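Local structure of methyltransferase (1IXK) at residues P44-V56 / K77-I89. The protein probably methylates cytosine in tRNA at carbon 5, with S-adenosyl-L-methionine as methyl donor. Sequence-based numbering, arbitrary orientation.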
loop_
_atom_site.group_PDB
_atom_site.type_symbol
_atom_site.label_atom_id
_atom_site.label_comp_id
_atom_site.label_asym_id
_atom_site.label_seq_id
_atom_site.Cartn_x
_atom_site.Cartn_y
_atom_site.Cartn_z
ATOM N N PRO A 44 -10.580 0.764 -11.788
ATOM C CA PRO A 44 -11.525 1.882 -11.792
ATOM C C PRO A 44 -10.782 3.084 -11.223
ATOM O O PRO A 44 -9.725 2.924 -10.616
ATOM C CB PRO A 44 -12.626 1.409 -10.846
ATOM C CG PRO A 44 -12.526 -0.095 -10.905
ATOM C CD PRO A 44 -11.045 -0.312 -10.897
ATOM N N ARG A 45 -11.313 4.282 -11.425
ATOM C CA ARG A 45 -10.681 5.476 -10.877
ATOM C C ARG A 45 -11.309 5.692 -9.502
ATOM O O ARG A 45 -12.532 5.774 -9.380
ATOM C CB ARG A 45 -10.936 6.684 -11.788
ATOM C CG ARG A 45 -10.294 7.972 -11.302
ATOM C CD ARG A 45 -10.325 9.082 -12.352
ATOM N NE ARG A 45 -9.420 8.822 -13.469
ATOM C CZ ARG A 45 -9.719 8.071 -14.527
ATOM N NH1 ARG A 45 -10.912 7.497 -14.629
ATOM N NH2 ARG A 45 -8.815 7.884 -15.482
ATOM N N CYS A 46 -10.480 5.761 -8.465
ATOM C CA CYS A 46 -10.990 5.944 -7.108
ATOM C C CYS A 46 -10.471 7.230 -6.477
ATOM O O CYS A 46 -9.450 7.781 -6.899
ATOM C CB CYS A 46 -10.597 4.755 -6.226
ATOM S SG CYS A 46 -10.887 3.103 -6.942
ATOM N N PHE A 47 -11.177 7.715 -5.461
ATOM C CA PHE A 47 -10.746 8.934 -4.791
ATOM C C PHE A 47 -10.952 8.842 -3.291
ATOM O O PHE A 47 -11.751 8.047 -2.807
ATOM C CB PHE A 47 -11.498 10.152 -5.357
ATOM C CG PHE A 47 -12.980 10.131 -5.095
ATOM C CD1 PHE A 47 -13.494 10.561 -3.874
ATOM C CD2 PHE A 47 -13.861 9.651 -6.059
ATOM C CE1 PHE A 47 -14.860 10.510 -3.617
ATOM C CE2 PHE A 47 -15.236 9.595 -5.809
ATOM C CZ PHE A 47 -15.736 10.025 -4.587
ATOM N N ARG A 48 -10.223 9.684 -2.570
ATOM C CA ARG A 48 -10.287 9.740 -1.121
ATOM C C ARG A 48 -10.743 11.133 -0.721
ATOM O O ARG A 48 -10.225 12.126 -1.221
ATOM C CB ARG A 48 -8.898 9.471 -0.545
ATOM C CG ARG A 48 -8.771 9.639 0.957
ATOM C CD ARG A 48 -7.300 9.657 1.343
ATOM N NE ARG A 48 -6.732 11.000 1.352
ATOM C CZ ARG A 48 -5.513 11.308 0.917
ATOM N NH1 ARG A 48 -5.086 12.559 0.984
ATOM N NH2 ARG A 48 -4.728 10.374 0.387
ATOM N N VAL A 49 -11.722 11.209 0.170
ATOM C CA VAL A 49 -12.207 12.507 0.630
ATOM C C VAL A 49 -11.177 13.086 1.598
ATOM O O VAL A 49 -10.740 12.398 2.523
ATOM C CB VAL A 49 -13.540 12.374 1.387
ATOM C CG1 VAL A 49 -13.961 13.734 1.926
ATOM C CG2 VAL A 49 -14.613 11.792 0.468
ATOM N N ASN A 50 -10.790 14.341 1.387
ATOM C CA ASN A 50 -9.834 14.983 2.279
ATOM C C ASN A 50 -10.619 15.597 3.431
ATOM O O ASN A 50 -11.134 16.715 3.334
ATOM C CB ASN A 50 -9.035 16.059 1.542
ATOM C CG ASN A 50 -8.105 16.822 2.464
ATOM O OD1 ASN A 50 -7.805 16.372 3.571
ATOM N ND2 ASN A 50 -7.638 17.976 2.012
ATOM N N THR A 51 -10.709 14.849 4.525
ATOM C CA THR A 51 -11.453 15.296 5.691
ATOM C C THR A 51 -10.815 16.476 6.413
ATOM O O THR A 51 -11.369 16.991 7.383
ATOM C CB THR A 51 -11.680 14.136 6.666
ATOM O OG1 THR A 51 -10.421 13.584 7.069
ATOM C CG2 THR A 51 -12.513 13.056 5.988
ATOM N N LEU A 52 -9.650 16.909 5.941
ATOM C CA LEU A 52 -8.999 18.065 6.537
ATOM C C LEU A 52 -9.751 19.296 6.042
ATOM O O LEU A 52 -9.699 20.356 6.663
ATOM C CB LEU A 52 -7.536 18.170 6.102
ATOM C CG LEU A 52 -6.496 17.275 6.782
ATOM C CD1 LEU A 52 -5.133 17.568 6.194
ATOM C CD2 LEU A 52 -6.491 17.530 8.287
ATOM N N LYS A 53 -10.459 19.137 4.923
ATOM C CA LYS A 53 -11.209 20.239 4.331
ATOM C C LYS A 53 -12.716 20.055 4.213
ATOM O O LYS A 53 -13.444 21.032 4.051
ATOM C CB LYS A 53 -10.646 20.563 2.948
ATOM C CG LYS A 53 -9.259 21.165 2.963
ATOM C CD LYS A 53 -8.898 21.713 1.593
ATOM C CE LYS A 53 -7.646 22.566 1.651
ATOM N NZ LYS A 53 -7.421 23.270 0.367
ATOM N N ILE A 54 -13.197 18.816 4.291
ATOM C CA ILE A 54 -14.631 18.570 4.170
ATOM C C ILE A 54 -15.021 17.175 4.647
ATOM O O ILE A 54 -14.242 16.228 4.522
ATOM C CB ILE A 54 -15.085 18.750 2.702
ATOM C CG1 ILE A 54 -16.604 18.610 2.599
ATOM C CG2 ILE A 54 -14.387 17.725 1.814
ATOM C CD1 ILE A 54 -17.143 18.847 1.206
ATOM N N SER A 55 -16.228 17.049 5.192
ATOM C CA SER A 55 -16.702 15.762 5.678
ATOM C C SER A 55 -17.011 14.854 4.494
ATOM O O SER A 55 -17.211 15.325 3.376
ATOM C CB SER A 55 -17.966 15.933 6.527
ATOM O OG SER A 55 -19.087 16.267 5.724
ATOM N N VAL A 56 -17.042 13.552 4.749
ATOM C CA VAL A 56 -17.338 12.580 3.709
ATOM C C VAL A 56 -18.782 12.758 3.249
ATOM O O VAL A 56 -19.071 12.725 2.051
ATOM C CB VAL A 56 -17.141 11.138 4.226
ATOM C CG1 VAL A 56 -17.592 10.134 3.175
ATOM C CG2 VAL A 56 -15.675 10.915 4.574
ATOM N N LYS A 77 -13.057 4.329 5.018
ATOM C CA LYS A 77 -14.308 5.082 5.069
ATOM C C LYS A 77 -14.330 6.321 4.173
ATOM O O LYS A 77 -15.400 6.752 3.724
ATOM C CB LYS A 77 -14.621 5.491 6.511
ATOM C CG LYS A 77 -13.559 6.358 7.155
ATOM C CD LYS A 77 -14.014 6.886 8.514
ATOM C CE LYS A 77 -14.343 5.749 9.471
ATOM N NZ LYS A 77 -13.169 4.863 9.691
ATOM N N GLU A 78 -13.157 6.890 3.915
ATOM C CA GLU A 78 -13.044 8.083 3.075
ATOM C C GLU A 78 -12.845 7.762 1.590
ATOM O O GLU A 78 -12.816 8.670 0.758
ATOM C CB GLU A 78 -11.860 8.949 3.533
ATOM C CG GLU A 78 -11.930 9.511 4.959
ATOM C CD GLU A 78 -11.571 8.501 6.037
ATOM O OE1 GLU A 78 -10.955 7.459 5.721
ATOM O OE2 GLU A 78 -11.894 8.763 7.215
ATOM N N GLY A 79 -12.713 6.481 1.254
ATOM C CA GLY A 79 -12.471 6.102 -0.129
ATOM C C GLY A 79 -13.662 5.599 -0.927
ATOM O O GLY A 79 -14.508 4.875 -0.412
ATOM N N PHE A 80 -13.707 5.978 -2.200
ATOM C CA PHE A 80 -14.785 5.577 -3.097
ATOM C C PHE A 80 -14.216 5.338 -4.489
ATOM O O PHE A 80 -13.226 5.961 -4.872
ATOM C CB PHE A 80 -15.834 6.695 -3.179
ATOM C CG PHE A 80 -16.454 7.043 -1.860
ATOM C CD1 PHE A 80 -17.626 6.424 -1.444
ATOM C CD2 PHE A 80 -15.858 7.988 -1.027
ATOM C CE1 PHE A 80 -18.199 6.741 -0.214
ATOM C CE2 PHE A 80 -16.421 8.309 0.204
ATOM C CZ PHE A 80 -17.592 7.688 0.612
ATOM N N CYS A 81 -14.837 4.433 -5.240
ATOM C CA CYS A 81 -14.401 4.164 -6.602
ATOM C C CYS A 81 -15.564 4.495 -7.541
ATOM O O CYS A 81 -16.708 4.089 -7.320
ATOM C CB CYS A 81 -13.946 2.710 -6.766
ATOM S SG CYS A 81 -12.410 2.302 -5.850
ATOM N N LEU A 82 -15.257 5.259 -8.577
ATOM C CA LEU A 82 -16.258 5.702 -9.542
ATOM C C LEU A 82 -16.941 4.625 -10.378
ATOM O O LEU A 82 -16.296 3.701 -10.877
ATOM C CB LEU A 82 -15.627 6.738 -10.467
ATOM C CG LEU A 82 -15.271 8.048 -9.777
ATOM C CD1 LEU A 82 -14.204 8.789 -10.568
ATOM C CD2 LEU A 82 -16.545 8.888 -9.633
ATOM N N THR A 83 -18.258 4.764 -10.518
ATOM C CA THR A 83 -19.072 3.854 -11.315
ATOM C C THR A 83 -19.716 4.680 -12.424
ATOM O O THR A 83 -20.166 4.144 -13.436
ATOM C CB THR A 83 -20.167 3.178 -10.472
ATOM O OG1 THR A 83 -20.946 4.174 -9.801
ATOM C CG2 THR A 83 -19.540 2.250 -9.444
ATOM N N ARG A 84 -19.760 5.991 -12.215
ATOM C CA ARG A 84 -20.300 6.918 -13.208
ATOM C C ARG A 84 -19.494 8.200 -13.121
ATOM O O ARG A 84 -19.553 8.924 -12.128
ATOM C CB ARG A 84 -21.776 7.239 -12.956
ATOM C CG ARG A 84 -22.416 8.076 -14.082
ATOM C CD ARG A 84 -23.912 8.273 -13.855
ATOM N NE ARG A 84 -24.620 8.718 -15.057
ATOM C CZ ARG A 84 -24.627 9.964 -15.525
ATOM N NH1 ARG A 84 -25.307 10.250 -16.632
ATOM N NH2 ARG A 84 -23.971 10.929 -14.892
ATOM N N GLU A 85 -18.728 8.472 -14.164
ATOM C CA GLU A 85 -17.910 9.667 -14.201
ATOM C C GLU A 85 -18.364 10.471 -15.400
ATOM O O GLU A 85 -17.747 10.395 -16.469
ATOM C CB GLU A 85 -16.438 9.294 -14.359
ATOM C CG GLU A 85 -15.474 10.379 -13.934
ATOM C CD GLU A 85 -14.028 9.934 -14.040
ATOM O OE1 GLU A 85 -13.792 8.723 -14.237
ATOM O OE2 GLU A 85 -13.129 10.791 -13.919
ATOM N N PRO A 86 -19.448 11.254 -15.245
ATOM C CA PRO A 86 -19.900 12.036 -16.391
ATOM C C PRO A 86 -18.696 12.645 -17.073
ATOM O O PRO A 86 -18.363 12.241 -18.197
ATOM C CB PRO A 86 -20.837 13.082 -15.771
ATOM C CG PRO A 86 -20.415 13.156 -14.362
ATOM C CD PRO A 86 -20.122 11.718 -14.025
ATOM N N PHE A 87 -18.043 13.603 -16.410
ATOM C CA PHE A 87 -16.851 14.236 -16.978
ATOM C C PHE A 87 -15.693 13.930 -16.037
ATOM O O PHE A 87 -15.910 13.414 -14.942
ATOM C CB PHE A 87 -17.029 15.760 -17.131
ATOM C CG PHE A 87 -17.452 16.469 -15.863
ATOM C CD1 PHE A 87 -18.736 16.301 -15.347
ATOM C CD2 PHE A 87 -16.567 17.307 -15.186
ATOM C CE1 PHE A 87 -19.132 16.960 -14.181
ATOM C CE2 PHE A 87 -16.953 17.968 -14.023
ATOM C CZ PHE A 87 -18.237 17.794 -13.517
ATOM N N SER A 88 -14.472 14.244 -16.461
ATOM C CA SER A 88 -13.276 13.982 -15.660
ATOM C C SER A 88 -13.386 14.485 -14.230
ATOM O O SER A 88 -13.643 15.664 -13.994
ATOM C CB SER A 88 -12.052 14.609 -16.323
ATOM O OG SER A 88 -10.886 14.337 -15.567
ATOM N N ILE A 89 -13.168 13.580 -13.279
ATOM C CA ILE A 89 -13.248 13.922 -11.867
ATOM C C ILE A 89 -12.164 14.924 -11.488
ATOM O O ILE A 89 -12.320 15.692 -10.538
ATOM C CB ILE A 89 -13.117 12.658 -10.977
ATOM C CG1 ILE A 89 -13.307 13.030 -9.505
ATOM C CG2 ILE A 89 -11.759 12.006 -11.181
ATOM C CD1 ILE A 89 -14.691 13.537 -9.178
HETATM O O HOH W 1 -14.063 4.094 -12.462
#
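Cys46 and Cys81 face each other as a non-hydrogen-bonded pair of antiparallel strands 46-49 and 79-82, and a disulfide joins them directly across the sheet. Its C-S-S-C torsion is 93°, and the two CA atoms stand only 3.9 Å apart. On the other face of the sheet Phe47 and Phe80, a hydrogen-bonded pair, lay their rings nearly parallel but slid apart, the planes 28° from each other and the centroids 5.7 Å apart. With chi1 at 65°, the Phe47 side chain leans over strand 79-82, so that Phe80 CB sits over its ring face, a CH-pi contact 4.0 Å from the centroid. Leu82 CD2 meets the edge of the same ring. The far end of Phe80 is met in plane by Val56 CG1, 3.5 Å from Phe80 CZ, while Val49 CG2 touches CE2 obliquely. Thr51 and Val56 bring methyl groups against Glu78 CG. Backbone bonds run from Phe47 N to Phe80 O and back, from Val49 N to Glu78 O and from Leu82 N to Arg45 O; a water links Arg45 N with Leu82 O. Beyond it, Arg45, its CG anti to the backbone N, carries CD to 3.5 Å from Ile89 CG2; a bend at chi3 then turns the guanidinium obliquely to Glu85, NH1 forming a salt bridge with OE1 whose hydrogen bond is weak. The other carboxylate oxygen, OE2, takes the Ile89 N-H on its anti lone pair, which helps to fix the group. Arg48 leads away from the pair to Gln103, Ser134, Gln138 and the carbonyl of Gly131, a predicted S-adenosyl-L-methionine-binding residue, and Glu78 OE1 bonds Tyr135 OH; both therefore tie the sheet to helix 131-139 of the methyltransferase domain. These are the two central strands of the four-stranded antiparallel sheet in the N-terminal RsmF-like region, flanked by strand 69-73 beside 79-82 and strand 100-102 beside 46-49.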